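Local structure of ABC transporter substrate binding protein (Ribose) (Agrobacterium vitis, 5DKV) at residues Ser245-Ala255 / Ser265-Gln274. The protein binds the sugar alpha-D-tagatopyranose and probably serves as the carbohydrate-binding component of an ABC transporter. Residues are numbered along the deposited sequence; the frame is centred on the assembly and turned at random.
Sequences SGTIKVVAFDA and SGLIDFAIAQ. With T6T (alpha-D-tagatopyranose), chain E.
Gln-274 and Asp-254 meet at the sugar pocket, to which two neighbouring parallel strands lead. From its CB the Gln-274 chain runs extended (chi2 -175°): CG lies 3.6 Å from Phe-253 CE2, CD is still beside that ring carbon, and NE2 arrives at the ring's edge. There the amide nitrogen spends both protons, one on Asp-254 OD2 (2.9 Å), the other on O4 of the tagatose (2.9 Å); glutamine suits the place by pairing this double donor with an apolar stem. The first bond is nearly straight, lies in the amide plane and uses the syn lone pair of OD2, although carboxylate and amide planes are turned 40° apart. OD2 needs an N-H facing it, which sets the amide's flip; OE1 bonds Ser-140. Asp-254 suits its place because a carboxylate has two acceptors: OD1 takes the sugar's O3-H (2.6 Å), while OD2 also accepts from Tyr-322.

Behind the pocket, strands 249-253 and 270-273 form a right-handed beta-alpha-beta unit with helix 259-264. Backbone bonds alternate, Ala-252 giving N-H to Phe-270 O and receiving that of Ile-272. Phe-253 lays one ring face over Ile-272 O; on the sheet's opposite face small Ala-271 leaves room for Val-259 of the helix. Asp-269 N still reaches Val-250 O directly; beyond, waters bridge the segments. Lys-249 NZ bonds Gly-246 O and, through water, Asp-269 OD2. Positive phi favours glycine at Gly-246 and Gly-266.

The buried carboxylate, gripped by several donors, is thus probably stabilised as an anion, a strong acceptor for a sugar hydroxyl, oriented by Gln-274, itself a first-shell ligand.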
ATOM      1  N   SER A 245      14.716   4.513  21.148  1.00 14.21           N
ATOM      2  CA  SER A 245      15.046   5.003  19.819  1.00 10.84           C
ATOM      3  C   SER A 245      16.491   4.686  19.491  1.00 12.09           C
ATOM      4  O   SER A 245      17.393   4.963  20.297  1.00 16.16           O
ATOM      5  CB  SER A 245      14.798   6.496  19.709  1.00 17.41           C
ATOM      6  OG  SER A 245      15.170   6.942  18.417  1.00 15.49           O
ATOM      7  N   GLY A 246      16.706   4.075  18.331  1.00 15.40           N
ATOM      8  CA  GLY A 246      18.033   3.691  17.881  1.00 19.17           C
ATOM      9  C   GLY A 246      18.529   2.345  18.399  1.00 21.01           C
ATOM     10  O   GLY A 246      19.489   1.780  17.879  1.00 27.79           O
ATOM     11  N   THR A 247      17.898   1.846  19.449  1.00 14.69           N
ATOM     12  CA  THR A 247      18.241   0.541  20.018  1.00 13.20           C
ATOM     13  C   THR A 247      17.383  -0.567  19.414  1.00 19.17           C
ATOM     14  O   THR A 247      17.895  -1.596  18.971  1.00 22.00           O
ATOM     15  CB  THR A 247      18.079   0.560  21.531  1.00 16.26           C
ATOM     16  OG1 THR A 247      18.940   1.575  22.062  1.00 26.84           O
ATOM     17  CG2 THR A 247      18.440  -0.796  22.137  1.00 21.32           C
ATOM     18  N   ILE A 248      16.074  -0.365  19.418  1.00 15.76           N
ATOM     19  CA  ILE A 248      15.174  -1.244  18.679  1.00 11.91           C
ATOM     20  C   ILE A 248      15.087  -0.670  17.279  1.00 13.50           C
ATOM     21  O   ILE A 248      14.582   0.425  17.109  1.00 16.39           O
ATOM     22  CB  ILE A 248      13.779  -1.336  19.306  1.00 13.67           C
ATOM     23  CG1 ILE A 248      13.835  -1.907  20.733  1.00 16.88           C
ATOM     24  CG2 ILE A 248      12.870  -2.199  18.458  1.00 14.43           C
ATOM     25  CD1 ILE A 248      12.495  -1.769  21.501  1.00 17.92           C
ATOM     26  N   LYS A 249      15.558  -1.428  16.286  1.00 10.48           N
ATOM     27  CA  LYS A 249      15.669  -0.911  14.924  1.00 11.56           C
ATOM     28  C   LYS A 249      14.291  -0.997  14.298  1.00 12.32           C
ATOM     29  O   LYS A 249      13.545  -1.951  14.540  1.00 14.27           O
ATOM     30  CB  LYS A 249      16.684  -1.704  14.099  1.00  9.76           C
ATOM     31  CG  LYS A 249      18.096  -1.763  14.704  1.00 13.14           C
ATOM     32  CD  LYS A 249      18.685  -0.383  14.911  1.00 13.37           C
ATOM     33  CE  LYS A 249      20.160  -0.465  15.371  1.00 18.86           C
ATOM     34  NZ  LYS A 249      20.741   0.886  15.607  1.00 19.69           N
ATOM     35  N   VAL A 250      13.956  -0.012  13.474  1.00  8.57           N
ATOM     36  CA  VAL A 250      12.664   0.004  12.807  1.00  9.71           C
ATOM     37  C   VAL A 250      12.829   0.138  11.312  1.00 11.32           C
ATOM     38  O   VAL A 250      13.571   1.001  10.823  1.00 12.67           O
ATOM     39  CB  VAL A 250      11.779   1.159  13.318  1.00 12.24           C
ATOM     40  CG1 VAL A 250      10.413   1.192  12.579  1.00 11.12           C
ATOM     41  CG2 VAL A 250      11.586   1.066  14.829  1.00 15.05           C
ATOM     42  N   VAL A 251      12.143  -0.748  10.588  1.00  9.06           N
ATOM     43  CA  VAL A 251      11.978  -0.618   9.154  1.00  9.50           C
ATOM     44  C   VAL A 251      10.496  -0.416   8.945  1.00 10.07           C
ATOM     45  O   VAL A 251       9.677  -1.211   9.381  1.00 10.54           O
ATOM     46  CB  VAL A 251      12.495  -1.849   8.351  1.00  8.09           C
ATOM     47  CG1 VAL A 251      12.136  -1.740   6.878  1.00 10.39           C
ATOM     48  CG2 VAL A 251      13.988  -1.967   8.509  1.00 10.30           C
ATOM     49  N   ALA A 252      10.170   0.685   8.280  1.00  9.12           N
ATOM     50  CA  ALA A 252       8.800   1.094   8.092  1.00  9.36           C
ATOM     51  C   ALA A 252       8.457   1.116   6.630  1.00 12.24           C
ATOM     52  O   ALA A 252       9.155   1.730   5.831  1.00  9.42           O
ATOM     53  CB  ALA A 252       8.575   2.463   8.688  1.00 10.75           C
ATOM     54  N   PHE A 253       7.364   0.453   6.285  1.00  9.26           N
ATOM     55  CA  PHE A 253       6.817   0.538   4.945  1.00  8.83           C
ATOM     56  C   PHE A 253       6.087   1.851   4.780  1.00  8.18           C
ATOM     57  O   PHE A 253       5.509   2.361   5.732  1.00  9.98           O
ATOM     58  CB  PHE A 253       5.856  -0.623   4.674  1.00 10.15           C
ATOM     59  CG  PHE A 253       5.992  -1.221   3.293  1.00  8.36           C
ATOM     60  CD1 PHE A 253       7.000  -2.110   3.006  1.00  9.66           C
ATOM     61  CD2 PHE A 253       5.081  -0.898   2.283  1.00  7.30           C
ATOM     62  CE1 PHE A 253       7.136  -2.656   1.761  1.00  9.71           C
ATOM     63  CE2 PHE A 253       5.209  -1.464   1.020  1.00  8.86           C
ATOM     64  CZ  PHE A 253       6.229  -2.340   0.761  1.00  9.82           C
ATOM     65  N   ASP A 254       6.115   2.376   3.557  1.00  6.95           N
ATOM     66  CA  ASP A 254       5.517   3.657   3.170  1.00  9.56           C
ATOM     67  C   ASP A 254       6.349   4.827   3.688  1.00 12.30           C
ATOM     68  O   ASP A 254       7.319   4.638   4.431  1.00 11.35           O
ATOM     69  CB  ASP A 254       4.043   3.753   3.600  1.00  8.04           C
ATOM     70  CG  ASP A 254       3.170   2.750   2.853  1.00 10.69           C
ATOM     71  OD1 ASP A 254       2.473   1.929   3.508  1.00  7.98           O
ATOM     72  OD2 ASP A 254       3.208   2.782   1.591  1.00  9.86           O
ATOM     73  N   ALA A 255       6.027   6.022   3.208  1.00 11.55           N
ATOM     74  CA  ALA A 255       6.881   7.193   3.455  1.00  8.06           C
ATOM     75  C   ALA A 255       6.058   8.457   3.704  1.00 10.57           C
ATOM     76  O   ALA A 255       6.083   9.404   2.909  1.00 13.80           O
ATOM     77  CB  ALA A 255       7.828   7.390   2.298  1.00 11.91           C
ATOM     78  N   SER A 265      16.547  11.413  13.373  1.00 16.20           N
ATOM     79  CA  SER A 265      16.737  11.196  14.802  1.00 17.78           C
ATOM     80  C   SER A 265      17.193   9.780  15.131  1.00 17.62           C
ATOM     81  O   SER A 265      17.528   9.478  16.271  1.00 17.93           O
ATOM     82  CB  SER A 265      15.439  11.471  15.546  1.00 17.44           C
ATOM     83  OG  SER A 265      14.553  10.383  15.333  1.00 17.41           O
ATOM     84  N   GLY A 266      17.156   8.896  14.147  1.00 14.45           N
ATOM     85  CA  GLY A 266      17.596   7.528  14.355  1.00 16.47           C
ATOM     86  C   GLY A 266      16.468   6.599  14.779  1.00 17.65           C
ATOM     87  O   GLY A 266      16.692   5.403  14.988  1.00 15.11           O
ATOM     88  N   LEU A 267      15.252   7.134  14.866  1.00 13.10           N
ATOM     89  CA  LEU A 267      14.120   6.340  15.329  1.00 12.70           C
ATOM     90  C   LEU A 267      13.769   5.242  14.337  1.00 17.05           C
ATOM     91  O   LEU A 267      13.389   4.152  14.744  1.00 13.40           O
ATOM     92  CB  LEU A 267      12.915   7.225  15.588  1.00 10.11           C
ATOM     93  CG  LEU A 267      11.634   6.519  16.059  1.00 12.92           C
ATOM     94  CD1 LEU A 267      11.865   5.708  17.338  1.00 14.11           C
ATOM     95  CD2 LEU A 267      10.511   7.558  16.273  1.00 14.34           C
ATOM     96  N   ILE A 268      13.887   5.527  13.042  1.00 13.75           N
ATOM     97  CA  ILE A 268      13.701   4.502  12.014  1.00 11.45           C
ATOM     98  C   ILE A 268      14.961   4.483  11.175  1.00 13.34           C
ATOM     99  O   ILE A 268      15.608   5.528  11.009  1.00 15.34           O
ATOM    100  CB  ILE A 268      12.439   4.728  11.139  1.00 15.06           C
ATOM    101  CG1 ILE A 268      12.586   5.933  10.223  1.00 19.10           C
ATOM    102  CG2 ILE A 268      11.212   4.919  12.033  1.00 13.55           C
ATOM    103  CD1 ILE A 268      11.457   6.038   9.194  1.00 23.34           C
ATOM    104  N   ASP A 269      15.335   3.290  10.698  1.00 13.78           N
ATOM    105  CA  ASP A 269      16.533   3.116   9.892  1.00 13.31           C
ATOM    106  C   ASP A 269      16.247   3.182   8.388  1.00  9.30           C
ATOM    107  O   ASP A 269      17.071   3.701   7.633  1.00 11.89           O
ATOM    108  CB  ASP A 269      17.210   1.787  10.220  1.00 17.17           C
ATOM    109  CG  ASP A 269      18.197   1.906  11.375  1.00 23.23           C
ATOM    110  OD1 ASP A 269      17.982   2.759  12.259  1.00 25.71           O
ATOM    111  OD2 ASP A 269      19.196   1.155  11.385  1.00 23.46           O
ATOM    112  N   PHE A 270      15.102   2.640   7.959  1.00 12.32           N
ATOM    113  CA  PHE A 270      14.713   2.651   6.560  1.00 10.93           C
ATOM    114  C   PHE A 270      13.219   2.853   6.428  1.00  9.52           C
ATOM    115  O   PHE A 270      12.445   2.296   7.202  1.00 12.83           O
ATOM    116  CB  PHE A 270      15.095   1.341   5.849  1.00 12.13           C
ATOM    117  CG  PHE A 270      16.558   1.040   5.877  1.00 12.72           C
ATOM    118  CD1 PHE A 270      17.395   1.606   4.944  1.00 16.24           C
ATOM    119  CD2 PHE A 270      17.091   0.180   6.826  1.00 16.02           C
ATOM    120  CE1 PHE A 270      18.724   1.352   4.944  1.00 16.23           C
ATOM    121  CE2 PHE A 270      18.443  -0.081   6.853  1.00 16.42           C
ATOM    122  CZ  PHE A 270      19.269   0.492   5.905  1.00 23.53           C
ATOM    123  N   ALA A 271      12.837   3.630   5.434  1.00  8.82           N
ATOM    124  CA  ALA A 271      11.454   3.703   4.996  1.00 13.22           C
ATOM    125  C   ALA A 271      11.389   3.161   3.587  1.00 13.31           C
ATOM    126  O   ALA A 271      12.146   3.583   2.719  1.00 12.69           O
ATOM    127  CB  ALA A 271      10.931   5.132   5.064  1.00 11.29           C
ATOM    128  N   ILE A 272      10.502   2.198   3.367  1.00  9.21           N
ATOM    129  CA  ILE A 272      10.308   1.616   2.042  1.00  9.73           C
ATOM    130  C   ILE A 272       9.132   2.324   1.339  1.00 10.41           C
ATOM    131  O   ILE A 272       7.976   1.996   1.560  1.00 11.44           O
ATOM    132  CB  ILE A 272      10.051   0.085   2.105  1.00 11.93           C
ATOM    133  CG1 ILE A 272      11.049  -0.644   3.023  1.00 19.20           C
ATOM    134  CG2 ILE A 272      10.073  -0.493   0.686  1.00 11.29           C
ATOM    135  CD1 ILE A 272      12.480  -0.361   2.723  1.00 22.40           C
ATOM    136  N   ALA A 273       9.444   3.343   0.537  1.00 11.84           N
ATOM    137  CA  ALA A 273       8.436   4.119  -0.201  1.00  8.80           C
ATOM    138  C   ALA A 273       7.899   3.307  -1.372  1.00  6.83           C
ATOM    139  O   ALA A 273       8.648   2.817  -2.195  1.00  9.15           O
ATOM    140  CB  ALA A 273       9.028   5.461  -0.703  1.00  8.14           C
ATOM    141  N   GLN A 274       6.588   3.141  -1.452  1.00  8.51           N
ATOM    142  CA  GLN A 274       5.986   2.748  -2.696  1.00  7.33           C
ATOM    143  C   GLN A 274       5.976   3.962  -3.606  1.00  8.36           C
ATOM    144  O   GLN A 274       6.449   5.033  -3.227  1.00 10.42           O
ATOM    145  CB  GLN A 274       4.572   2.229  -2.467  1.00  7.06           C
ATOM    146  CG  GLN A 274       4.495   1.043  -1.493  1.00  6.60           C
ATOM    147  CD  GLN A 274       3.101   0.491  -1.403  1.00  8.49           C
ATOM    148  OE1 GLN A 274       2.698  -0.262  -2.262  1.00  8.28           O
ATOM    149  NE2 GLN A 274       2.357   0.875  -0.364  1.00  8.01           N
TER
HETATM  150  O3  T6T E 401       0.494   0.483   2.526  1.00  7.37           O
HETATM  151  C3  T6T E 401      -0.539   1.193   1.858  1.00  5.80           C
HETATM  152  C4  T6T E 401      -1.236   0.277   0.947  1.00  6.86           C
HETATM  153  O4  T6T E 401      -0.283  -0.214  -0.067  1.00  8.07           O
HETATM  154  C5  T6T E 401      -1.832  -0.836   1.691  1.00  7.27           C
HETATM  155  O5  T6T E 401      -2.621  -1.681   0.836  1.00  9.02           O
HETATM  156  C6  T6T E 401      -2.806  -0.351   2.751  1.00  7.69           C
HETATM  157  O6  T6T E 401      -2.126   0.594   3.630  1.00  9.00           O
HETATM  158  C2  T6T E 401      -1.557   1.707   2.893  1.00  6.42           C
HETATM  159  O2  T6T E 401      -2.548   2.421   2.192  1.00  9.14           O
HETATM  160  C1  T6T E 401      -0.981   2.534   3.973  1.00  9.55           C
HETATM  161  O1  T6T E 401      -0.362   3.681   3.484  1.00  8.79           O
HETATM  162  O   HOH W   1      17.882   7.482  17.852  1.00 22.17           O
HETATM  163  O   HOH W   2      14.543   9.476  18.133  1.00 26.33           O
HETATM  164  O   HOH W   3      14.755   3.024  16.611  1.00 16.28           O
HETATM  165  O   HOH W   4      21.206   1.663  12.948  1.00 21.66           O
HETATM  166  O   HOH W   5      15.630   2.331  13.756  1.00 14.81           O